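Local coordinates for protein binding component of ABC transporter (Wolinella succinogenes, PDB 3K4U) that probably serves as the solute-binding component of an ABC transporter, here caught with the amino acid lysine in its pocket, at residues V119-F122 and G123-A126; P200-L203 and N204-H208; N207-L210 and A211-H215; G217-D220 and E221-R225. One frame throughout, in Å; residues are numbered along the deposited sequence.

Interaction 1: V119-F122 and G123-A126; sequences VTKF and GVSA. With LYS (lysine), chain K.
Where strand 117-121 of a beta-alpha-beta unit turns into helix 125-133, K121 and V124 meet at the lysine pocket. The K121 chain crosses V124 at about a right angle, CD lying 3.7 Å from V124 CG2. With CG anti to the backbone N (chi1 164°), K121 runs on past the aliphatic part of the ligand, its CE 3.8 Å from the ligand CE, before bending at the last torsion. Its NZ is hydrogen-bonded to D143 O, while E12 and E145 form only long, weak ion pairs with it. Shortened to an alanine, this residue would lose everything beyond CB, which would probably leave D143 O without this donor and open a gap beside V124 CG2 and the ligand's methylenes. A126 CB packs against T120 OG1 at 3.5 Å; that hydroxyl is bonded to I161 O. G123 adopts a positive phi of 55°, a conformation easy for glycine, and its CA lies over the F122 ring face. V124 takes the N-cap position, and S125 N donates to the ligand OXT over 2.7 Å at 171°. Because S125 N lies at the N-terminal end of helix 125-133, the positive end of the helix dipole would probably add to the hold on the carboxylate.

Interaction 2: P200-L203 and N204-H208; sequences PDFL and NWLNH
F202 and L206, one helical turn apart, make the main apolar contact at the start of helix 200-216. L206 reaches over a face of the F202 ring: its CD1 is 3.6 Å from F202 CE1, and CD2 is modelled above the ring centre, although that methyl sits too near F202 O for its exact place to be trusted. The ring gets there with CG anti to the backbone N (chi1 -175°). On the next flank L203 and N207 lie side by side, L203 CD2 4.1 Å from N207 ND2; N207 N also donates to L203 O (2.9 Å). P200, which has no N-H to give, suits a first turn; its O accepts from N204 N at 2.7 Å, and D201 O from W205 N at 2.9 Å.

Further out, F202 also touches M42 and I195, and V85 touches L206. Replacing F202 with an alanine would probably leave L206 without the ring it covers and open a gap where F202 touches M42 and I195. N207 OD1 accepts from E86 N. D201 OD1 bonds N83 and G198 of the second subunit, N204 OD1 bonds F84 N and N79 there, and W205 NE1 is hydrogen-bonded to Q76 O of the second subunit. Hydrocarbon of F202 and L206 packs mainly within the subunit, whereas D201, N204 and the indole N-H of W205 supply directional bonds to the second subunit.

Interaction 3: N207-L210 and A211-H215; sequences NHFL and AQIKH
L210 O is approached by two backbone donors: K214 N, at 3.2 Å and a fairly straight 165°, and I213 N, whose 3.3 Å bond is bent to 127° and weak. I213 N gives its better bond to F209 O, 3.1 Å away, so this amide is shared between two carbonyls. Earlier in the turn A211 N donates to N207 O and Q212 N to H208 O, both over 3.0 Å.

The side chains pair off three and four residues apart. I213 places CG1 between its backbone N and carbonyl carbon (chi1 58°), which leaves CG2 beside the N, where it meets F209 CE1 at 3.8 Å; CG1 itself lies over a face of that ring. A branched, wholly apolar residue suits this buried spot, since CG2 and CG1 both meet F209, and CD1, at the end of the CG1 branch, comes within 4.4 Å of L210 CD1.

All this belongs to the second half of helix 200-216, a long helix close to the end of the chain. F209 touches E37 and M38 of helix 30-41 and meets the W205 ring with nearly parallel planes. L210 and K214 run side by side in the same direction, L210 CD1 4.2 Å from K214 CE, so that the lysine lends its methylene chain to the apolar flank while its ammonium travels further. There NZ is hydrogen-bonded to Y88 O and makes a cation-pi contact with Y219. On another flank Q212 packs on Q76 of the second subunit, and its NE2 makes a weak bond to D216 OD1.

Interaction 4: G217-D220 and E221-R225; sequences GSYD and ELYER
G217 O accepts a hydrogen bond from E221 N at 2.9 Å, the first of four backbone bonds that open helix 218-228. S218 O is satisfied in the same way by L222 N (2.9 Å), Y219 O by Y223 N (2.8 Å) and D220 O by E224 N (2.8 Å), so each of the first four carbonyls has its amide four residues on. G217 is both the residue that breaks out of the preceding helix and the N-cap of this one. Its phi of 101° would jam a beta carbon against the carbonyl O of the residue before, which explains the glycine. Among the amides at the start, Y219 N is bonded to I213 O, a carbonyl of helix 200-216. S218 OG, a small hydroxyl suited to a helix start, makes a weak bond to D216 OD2, and Y219 OH a weak one to Y88 O. The acidic side chains of D220 and E221 fall in the first turn, where they probably sit well with the positive end of the helix dipole.

Four residues apart and with the same first torsion (chi1 -175°), Y219 and Y223 send their rings off one flank; Y219 CE2 touches Y223 CB at 4.3 Å. Y223 also stacks with F227. Both tyrosines pack on I89 of strand 89-98, L222 lies against F30, D33 and L34 of helix 30-41, and S218 rests on I213 of helix 200-216.

Interaction 1 comes first along the chain and stands apart: its centre is about 28 to 30 Å from those of the other three, across the centre of the chain, and it alone holds pocket residues. Interactions 2 and 3 are successive parts of helix 200-216, sharing N207 and H208, with centres about 11 Å apart; both also touch the second subunit. Interaction 4 follows on helix 218-228, its centre about 12 Å from that of interaction 3, which it meets directly across the break between the helices. Residues 200-225 therefore form two consecutive helices that meet at a break, partly used in assembly, whereas residues 119-126 deal with the ligand: among these four, only interaction 1 touches it.

Interaction 1: V119-F122 and G123-A126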
loop_
_atom_site.group_PDB
_atom_site.type_symbol
_atom_site.label_atom_id
_atom_site.label_comp_id
_atom_site.label_asym_id
_atom_site.label_seq_id
_atom_site.Cartn_x
_atom_site.Cartn_y
_atom_site.Cartn_z
ATOM N N VAL E 119 -18.069 -14.185 39.174
ATOM C CA VAL E 119 -17.165 -13.435 40.059
ATOM C C VAL E 119 -15.941 -12.793 39.416
ATOM O O VAL E 119 -15.306 -13.363 38.494
ATOM C CB VAL E 119 -16.735 -14.242 41.283
ATOM C CG1 VAL E 119 -17.932 -14.470 42.198
ATOM C CG2 VAL E 119 -16.115 -15.546 40.871
ATOM N N THR E 120 -15.624 -11.599 39.921
ATOM C CA THR E 120 -14.387 -10.920 39.574
ATOM C C THR E 120 -13.827 -10.015 40.708
ATOM O O THR E 120 -14.396 -9.923 41.815
ATOM C CB THR E 120 -14.556 -10.120 38.270
ATOM O OG1 THR E 120 -13.282 -9.977 37.623
ATOM C CG2 THR E 120 -15.159 -8.752 38.537
ATOM N N LYS E 121 -12.723 -9.343 40.413
ATOM C CA LYS E 121 -12.111 -8.474 41.380
ATOM C C LYS E 121 -12.870 -7.144 41.458
ATOM O O LYS E 121 -13.506 -6.722 40.472
ATOM C CB LYS E 121 -10.656 -8.235 40.996
ATOM C CG LYS E 121 -10.011 -7.028 41.723
ATOM C CD LYS E 121 -8.712 -6.666 41.017
ATOM C CE LYS E 121 -7.894 -5.701 41.808
ATOM N NZ LYS E 121 -7.393 -6.319 43.047
ATOM N N PHE E 122 -12.774 -6.469 42.603
ATOM C CA PHE E 122 -13.518 -5.231 42.815
ATOM C C PHE E 122 -12.910 -4.002 42.128
ATOM O O PHE E 122 -11.670 -3.837 42.084
ATOM C CB PHE E 122 -13.704 -4.953 44.310
ATOM C CG PHE E 122 -14.459 -3.684 44.596
ATOM C CD1 PHE E 122 -15.874 -3.674 44.585
ATOM C CD2 PHE E 122 -13.779 -2.488 44.829
ATOM C CE1 PHE E 122 -16.595 -2.499 44.838
ATOM C CE2 PHE E 122 -14.501 -1.288 45.076
ATOM C CZ PHE E 122 -15.916 -1.305 45.071
ATOM N N GLY E 123 -13.793 -3.126 41.636
ATOM C CA GLY E 123 -13.393 -1.848 41.018
ATOM C C GLY E 123 -12.392 -1.981 39.879
ATOM O O GLY E 123 -11.422 -1.252 39.821
ATOM N N VAL E 124 -12.624 -2.885 38.948
ATOM C CA VAL E 124 -11.626 -3.144 37.921
ATOM C C VAL E 124 -12.326 -3.326 36.538
ATOM O O VAL E 124 -13.519 -3.629 36.483
ATOM C CB VAL E 124 -10.830 -4.383 38.367
ATOM C CG1 VAL E 124 -11.045 -5.539 37.460
ATOM C CG2 VAL E 124 -9.427 -4.061 38.520
ATOM N N SER E 125 -11.594 -3.146 35.438
ATOM C CA SER E 125 -12.168 -3.216 34.095
ATOM C C SER E 125 -13.275 -4.242 33.998
ATOM O O SER E 125 -14.357 -3.945 33.503
ATOM C CB SER E 125 -11.119 -3.598 33.065
ATOM O OG SER E 125 -10.626 -2.473 32.397
ATOM N N ALA E 126 -13.006 -5.450 34.476
ATOM C CA ALA E 126 -13.966 -6.531 34.383
ATOM C C ALA E 126 -15.249 -6.192 35.137
ATOM O O ALA E 126 -16.355 -6.421 34.644
ATOM C CB ALA E 126 -13.346 -7.804 34.908
HETATM N N LYS K . -7.145 -4.019 32.767
HETATM C CA LYS K . -7.563 -4.140 34.149
HETATM C C LYS K . -8.034 -2.778 34.605
HETATM O O LYS K . -7.515 -1.771 34.129
HETATM C CB LYS K . -6.384 -4.590 35.024
HETATM C CG LYS K . -6.772 -5.236 36.333
HETATM C CD LYS K . -5.777 -4.908 37.390
HETATM C CE LYS K . -5.907 -5.806 38.625
HETATM N NZ LYS K . -4.731 -5.707 39.528
HETATM O OXT LYS K . -8.920 -2.652 35.447
#

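Interaction 2: P200-L203 and N204-H208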
loop_
_atom_site.group_PDB
_atom_site.type_symbol
_atom_site.label_atom_id
_atom_site.label_comp_id
_atom_site.label_asym_id
_atom_site.label_seq_id
_atom_site.Cartn_x
_atom_site.Cartn_y
_atom_site.Cartn_z
ATOM N N PRO E 200 4.046 16.989 28.744
ATOM C CA PRO E 200 4.073 16.552 27.336
ATOM C C PRO E 200 5.412 15.939 26.885
ATOM O O PRO E 200 5.440 14.987 26.036
ATOM C CB PRO E 200 3.749 17.831 26.556
ATOM C CG PRO E 200 4.178 18.971 27.436
ATOM C CD PRO E 200 3.910 18.458 28.870
ATOM N N ASP E 201 6.502 16.460 27.464
ATOM C CA ASP E 201 7.849 15.909 27.280
ATOM C C ASP E 201 7.984 14.448 27.632
ATOM O O ASP E 201 8.604 13.681 26.914
ATOM C CB ASP E 201 8.814 16.663 28.143
ATOM C CG ASP E 201 8.857 18.116 27.788
ATOM O OD1 ASP E 201 8.631 18.420 26.595
ATOM O OD2 ASP E 201 9.116 18.951 28.684
ATOM N N PHE E 202 7.430 14.054 28.755
ATOM C CA PHE E 202 7.666 12.730 29.219
ATOM C C PHE E 202 6.855 11.777 28.358
ATOM O O PHE E 202 7.358 10.736 27.990
ATOM C CB PHE E 202 7.315 12.639 30.708
ATOM C CG PHE E 202 7.623 11.316 31.337
ATOM C CD1 PHE E 202 8.721 10.608 30.968
ATOM C CD2 PHE E 202 6.801 10.805 32.331
ATOM C CE1 PHE E 202 9.028 9.402 31.571
ATOM C CE2 PHE E 202 7.083 9.555 32.939
ATOM C CZ PHE E 202 8.214 8.857 32.555
ATOM N N LEU E 203 5.593 12.133 28.074
ATOM C CA LEU E 203 4.801 11.533 26.965
ATOM C C LEU E 203 5.560 11.410 25.659
ATOM O O LEU E 203 5.620 10.322 25.079
ATOM C CB LEU E 203 3.598 12.389 26.661
ATOM C CG LEU E 203 2.300 12.007 27.311
ATOM C CD1 LEU E 203 1.273 13.032 26.918
ATOM C CD2 LEU E 203 2.021 10.670 26.742
ATOM N N ASN E 204 6.150 12.504 25.181
ATOM C CA ASN E 204 6.972 12.390 23.989
ATOM C C ASN E 204 7.939 11.267 24.183
ATOM O O ASN E 204 8.016 10.389 23.344
ATOM C CB ASN E 204 7.752 13.667 23.699
ATOM C CG ASN E 204 8.297 13.688 22.305
ATOM O OD1 ASN E 204 9.508 13.777 22.073
ATOM N ND2 ASN E 204 7.398 13.597 21.350
ATOM N N TRP E 205 8.657 11.262 25.315
ATOM C CA TRP E 205 9.724 10.271 25.554
ATOM C C TRP E 205 9.179 8.871 25.577
ATOM O O TRP E 205 9.722 7.972 24.930
ATOM C CB TRP E 205 10.488 10.539 26.841
ATOM C CG TRP E 205 11.739 9.712 26.906
ATOM C CD1 TRP E 205 12.954 10.078 26.465
ATOM C CD2 TRP E 205 11.871 8.384 27.418
ATOM N NE1 TRP E 205 13.843 9.040 26.638
ATOM C CE2 TRP E 205 13.196 8.003 27.252
ATOM C CE3 TRP E 205 10.982 7.476 28.006
ATOM C CZ2 TRP E 205 13.672 6.749 27.628
ATOM C CZ3 TRP E 205 11.453 6.226 28.414
ATOM C CH2 TRP E 205 12.786 5.869 28.203
ATOM N N LEU E 206 8.101 8.669 26.309
ATOM C CA LEU E 206 7.535 7.338 26.397
ATOM C C LEU E 206 7.061 6.794 25.059
ATOM O O LEU E 206 7.378 5.660 24.706
ATOM C CB LEU E 206 6.379 7.312 27.371
ATOM C CG LEU E 206 6.623 7.295 28.868
ATOM C CD1 LEU E 206 8.061 7.013 29.080
ATOM C CD2 LEU E 206 6.250 8.614 29.379
ATOM N N ASN E 207 6.299 7.608 24.317
ATOM C CA ASN E 207 5.757 7.211 23.009
ATOM C C ASN E 207 6.880 6.776 22.077
ATOM O O ASN E 207 6.772 5.759 21.386
ATOM C CB ASN E 207 4.990 8.370 22.410
ATOM C CG ASN E 207 3.576 8.502 22.973
ATOM O OD1 ASN E 207 3.003 7.548 23.491
ATOM N ND2 ASN E 207 3.011 9.690 22.867
ATOM N N HIS E 208 7.995 7.499 22.099
ATOM C CA HIS E 208 9.099 7.090 21.253
ATOM C C HIS E 208 9.858 5.855 21.783
ATOM O O HIS E 208 10.413 5.092 20.988
ATOM C CB HIS E 208 10.062 8.242 21.022
ATOM C CG HIS E 208 9.575 9.231 20.028
ATOM N ND1 HIS E 208 9.302 10.538 20.360
ATOM C CD2 HIS E 208 9.297 9.105 18.703
ATOM C CE1 HIS E 208 8.890 11.177 19.275
ATOM N NE2 HIS E 208 8.875 10.330 18.259
#

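Interaction 3: N207-L210 and A211-H215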
loop_
_atom_site.group_PDB
_atom_site.type_symbol
_atom_site.label_atom_id
_atom_site.label_comp_id
_atom_site.label_asym_id
_atom_site.label_seq_id
_atom_site.Cartn_x
_atom_site.Cartn_y
_atom_site.Cartn_z
ATOM N N ASN E 207 6.299 7.608 24.317
ATOM C CA ASN E 207 5.757 7.211 23.009
ATOM C C ASN E 207 6.880 6.776 22.077
ATOM O O ASN E 207 6.772 5.759 21.386
ATOM C CB ASN E 207 4.990 8.370 22.410
ATOM C CG ASN E 207 3.576 8.502 22.973
ATOM O OD1 ASN E 207 3.003 7.548 23.491
ATOM N ND2 ASN E 207 3.011 9.690 22.867
ATOM N N HIS E 208 7.995 7.499 22.099
ATOM C CA HIS E 208 9.099 7.090 21.253
ATOM C C HIS E 208 9.858 5.855 21.783
ATOM O O HIS E 208 10.413 5.092 20.988
ATOM C CB HIS E 208 10.062 8.242 21.022
ATOM C CG HIS E 208 9.575 9.231 20.028
ATOM N ND1 HIS E 208 9.302 10.538 20.360
ATOM C CD2 HIS E 208 9.297 9.105 18.703
ATOM C CE1 HIS E 208 8.890 11.177 19.275
ATOM N NE2 HIS E 208 8.875 10.330 18.259
ATOM N N PHE E 209 9.874 5.669 23.108
ATOM C CA PHE E 209 10.462 4.474 23.731
ATOM C C PHE E 209 9.622 3.267 23.375
ATOM O O PHE E 209 10.164 2.197 23.044
ATOM C CB PHE E 209 10.601 4.631 25.271
ATOM C CG PHE E 209 10.726 3.319 26.007
ATOM C CD1 PHE E 209 11.927 2.625 26.027
ATOM C CD2 PHE E 209 9.641 2.780 26.664
ATOM C CE1 PHE E 209 12.039 1.380 26.674
ATOM C CE2 PHE E 209 9.757 1.527 27.320
ATOM C CZ PHE E 209 10.956 0.831 27.307
ATOM N N LEU E 210 8.301 3.446 23.399
ATOM C CA LEU E 210 7.379 2.372 22.966
ATOM C C LEU E 210 7.583 1.992 21.512
ATOM O O LEU E 210 7.654 0.812 21.194
ATOM C CB LEU E 210 5.929 2.733 23.211
ATOM C CG LEU E 210 4.894 1.633 22.995
ATOM C CD1 LEU E 210 5.211 0.373 23.792
ATOM C CD2 LEU E 210 3.500 2.126 23.372
ATOM N N ALA E 211 7.710 2.987 20.631
ATOM C CA ALA E 211 7.962 2.704 19.210
ATOM C C ALA E 211 9.285 1.943 19.038
ATOM O O ALA E 211 9.348 1.010 18.244
ATOM C CB ALA E 211 7.992 3.964 18.439
ATOM N N GLN E 212 10.318 2.330 19.802
ATOM C CA GLN E 212 11.633 1.653 19.770
ATOM C C GLN E 212 11.614 0.172 20.124
ATOM O O GLN E 212 12.302 -0.635 19.499
ATOM C CB GLN E 212 12.652 2.347 20.674
ATOM C CG GLN E 212 13.739 3.102 19.919
ATOM C CD GLN E 212 14.816 2.189 19.321
ATOM O OE1 GLN E 212 15.576 2.616 18.461
ATOM N NE2 GLN E 212 14.901 0.958 19.797
ATOM N N ILE E 213 10.830 -0.198 21.128
ATOM C CA ILE E 213 10.858 -1.596 21.552
ATOM C C ILE E 213 9.964 -2.500 20.731
ATOM O O ILE E 213 10.239 -3.708 20.606
ATOM C CB ILE E 213 10.728 -1.771 23.066
ATOM C CG1 ILE E 213 9.452 -1.149 23.598
ATOM C CG2 ILE E 213 11.876 -1.031 23.705
ATOM C CD1 ILE E 213 8.846 -1.900 24.719
ATOM N N LYS E 214 8.938 -1.918 20.123
ATOM C CA LYS E 214 8.165 -2.623 19.079
ATOM C C LYS E 214 9.016 -2.979 17.839
ATOM O O LYS E 214 8.839 -4.052 17.268
ATOM C CB LYS E 214 6.966 -1.794 18.631
ATOM C CG LYS E 214 5.991 -1.395 19.720
ATOM C CD LYS E 214 4.953 -2.510 19.958
ATOM C CE LYS E 214 3.714 -1.931 20.633
ATOM N NZ LYS E 214 2.824 -3.023 21.141
ATOM N N HIS E 215 9.945 -2.103 17.450
ATOM C CA HIS E 215 10.752 -2.312 16.243
ATOM C C HIS E 215 12.116 -2.994 16.494
ATOM O O HIS E 215 12.658 -3.630 15.639
ATOM C CB HIS E 215 10.853 -0.985 15.443
ATOM C CG HIS E 215 9.514 -0.418 15.045
ATOM N ND1 HIS E 215 9.082 0.838 15.426
ATOM C CD2 HIS E 215 8.492 -0.952 14.326
ATOM C CE1 HIS E 215 7.863 1.059 14.959
ATOM N NE2 HIS E 215 7.484 -0.010 14.281
#

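Interaction 4: G217-D220 and E221-R225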
loop_
_atom_site.group_PDB
_atom_site.type_symbol
_atom_site.label_atom_id
_atom_site.label_comp_id
_atom_site.label_asym_id
_atom_site.label_seq_id
_atom_site.Cartn_x
_atom_site.Cartn_y
_atom_site.Cartn_z
ATOM N N GLY E 217 12.602 -5.715 18.475
ATOM C CA GLY E 217 12.571 -7.120 18.841
ATOM C C GLY E 217 12.438 -7.308 20.355
ATOM O O GLY E 217 11.935 -8.336 20.798
ATOM N N SER E 218 12.867 -6.314 21.141
ATOM C CA SER E 218 12.662 -6.285 22.592
ATOM C C SER E 218 11.236 -6.635 22.948
ATOM O O SER E 218 10.964 -7.660 23.597
ATOM C CB SER E 218 12.963 -4.896 23.155
ATOM O OG SER E 218 14.344 -4.602 23.088
ATOM N N TYR E 219 10.301 -5.786 22.526
ATOM C CA TYR E 219 8.904 -6.032 22.850
ATOM C C TYR E 219 8.540 -7.513 22.589
ATOM O O TYR E 219 8.043 -8.204 23.486
ATOM C CB TYR E 219 7.986 -5.099 22.065
ATOM C CG TYR E 219 6.550 -5.241 22.456
ATOM C CD1 TYR E 219 5.982 -4.389 23.393
ATOM C CD2 TYR E 219 5.748 -6.233 21.887
ATOM C CE1 TYR E 219 4.659 -4.518 23.744
ATOM C CE2 TYR E 219 4.427 -6.372 22.257
ATOM C CZ TYR E 219 3.916 -5.510 23.182
ATOM O OH TYR E 219 2.641 -5.642 23.551
ATOM N N ASP E 220 8.812 -8.000 21.378
ATOM C CA ASP E 220 8.361 -9.337 20.985
ATOM C C ASP E 220 8.915 -10.385 21.910
ATOM O O ASP E 220 8.203 -11.302 22.322
ATOM C CB ASP E 220 8.720 -9.620 19.533
ATOM C CG ASP E 220 8.108 -8.601 18.600
ATOM O OD1 ASP E 220 8.874 -7.834 17.982
ATOM O OD2 ASP E 220 6.862 -8.512 18.539
ATOM N N GLU E 221 10.190 -10.218 22.243
ATOM C CA GLU E 221 10.887 -11.050 23.206
ATOM C C GLU E 221 10.132 -11.050 24.552
ATOM O O GLU E 221 9.592 -12.067 24.968
ATOM C CB GLU E 221 12.285 -10.482 23.373
ATOM C CG GLU E 221 13.292 -11.422 23.963
ATOM C CD GLU E 221 14.705 -10.893 23.774
ATOM O OE1 GLU E 221 15.551 -11.097 24.690
ATOM O OE2 GLU E 221 14.949 -10.261 22.711
ATOM N N LEU E 222 10.044 -9.911 25.224
ATOM C CA LEU E 222 9.342 -9.917 26.478
ATOM C C LEU E 222 7.984 -10.578 26.283
ATOM O O LEU E 222 7.555 -11.366 27.151
ATOM C CB LEU E 222 9.215 -8.507 27.072
ATOM C CG LEU E 222 10.578 -7.835 27.254
ATOM C CD1 LEU E 222 10.430 -6.504 27.914
ATOM C CD2 LEU E 222 11.548 -8.694 28.029
ATOM N N TYR E 223 7.332 -10.290 25.145
ATOM C CA TYR E 223 6.008 -10.859 24.849
ATOM C C TYR E 223 5.994 -12.394 24.851
ATOM O O TYR E 223 5.212 -13.018 25.555
ATOM C CB TYR E 223 5.407 -10.327 23.537
ATOM C CG TYR E 223 4.014 -10.847 23.356
ATOM C CD1 TYR E 223 2.938 -10.213 23.992
ATOM C CD2 TYR E 223 3.765 -12.023 22.620
ATOM C CE1 TYR E 223 1.621 -10.725 23.880
ATOM C CE2 TYR E 223 2.458 -12.556 22.518
ATOM C CZ TYR E 223 1.392 -11.897 23.142
ATOM O OH TYR E 223 0.090 -12.375 23.049
ATOM N N GLU E 224 6.865 -12.988 24.066
ATOM C CA GLU E 224 7.002 -14.437 24.025
ATOM C C GLU E 224 7.199 -14.929 25.445
ATOM O O GLU E 224 6.427 -15.749 25.956
ATOM C CB GLU E 224 8.190 -14.858 23.124
ATOM C CG GLU E 224 7.864 -14.987 21.648
ATOM C CD GLU E 224 7.990 -16.432 21.123
ATOM O OE1 GLU E 224 8.698 -16.651 20.102
ATOM O OE2 GLU E 224 7.377 -17.358 21.726
ATOM N N ARG E 225 8.213 -14.373 26.091
ATOM C CA ARG E 225 8.586 -14.795 27.426
ATOM C C ARG E 225 7.440 -14.898 28.398
ATOM O O ARG E 225 7.441 -15.841 29.160
ATOM C CB ARG E 225 9.669 -13.902 28.012
ATOM C CG ARG E 225 9.745 -14.006 29.530
ATOM C CD ARG E 225 11.172 -13.993 29.939
ATOM N NE ARG E 225 11.750 -12.665 29.999
ATOM C CZ ARG E 225 12.754 -12.235 29.227
ATOM N NH1 ARG E 225 13.255 -11.008 29.391
ATOM N NH2 ARG E 225 13.273 -13.021 28.285
#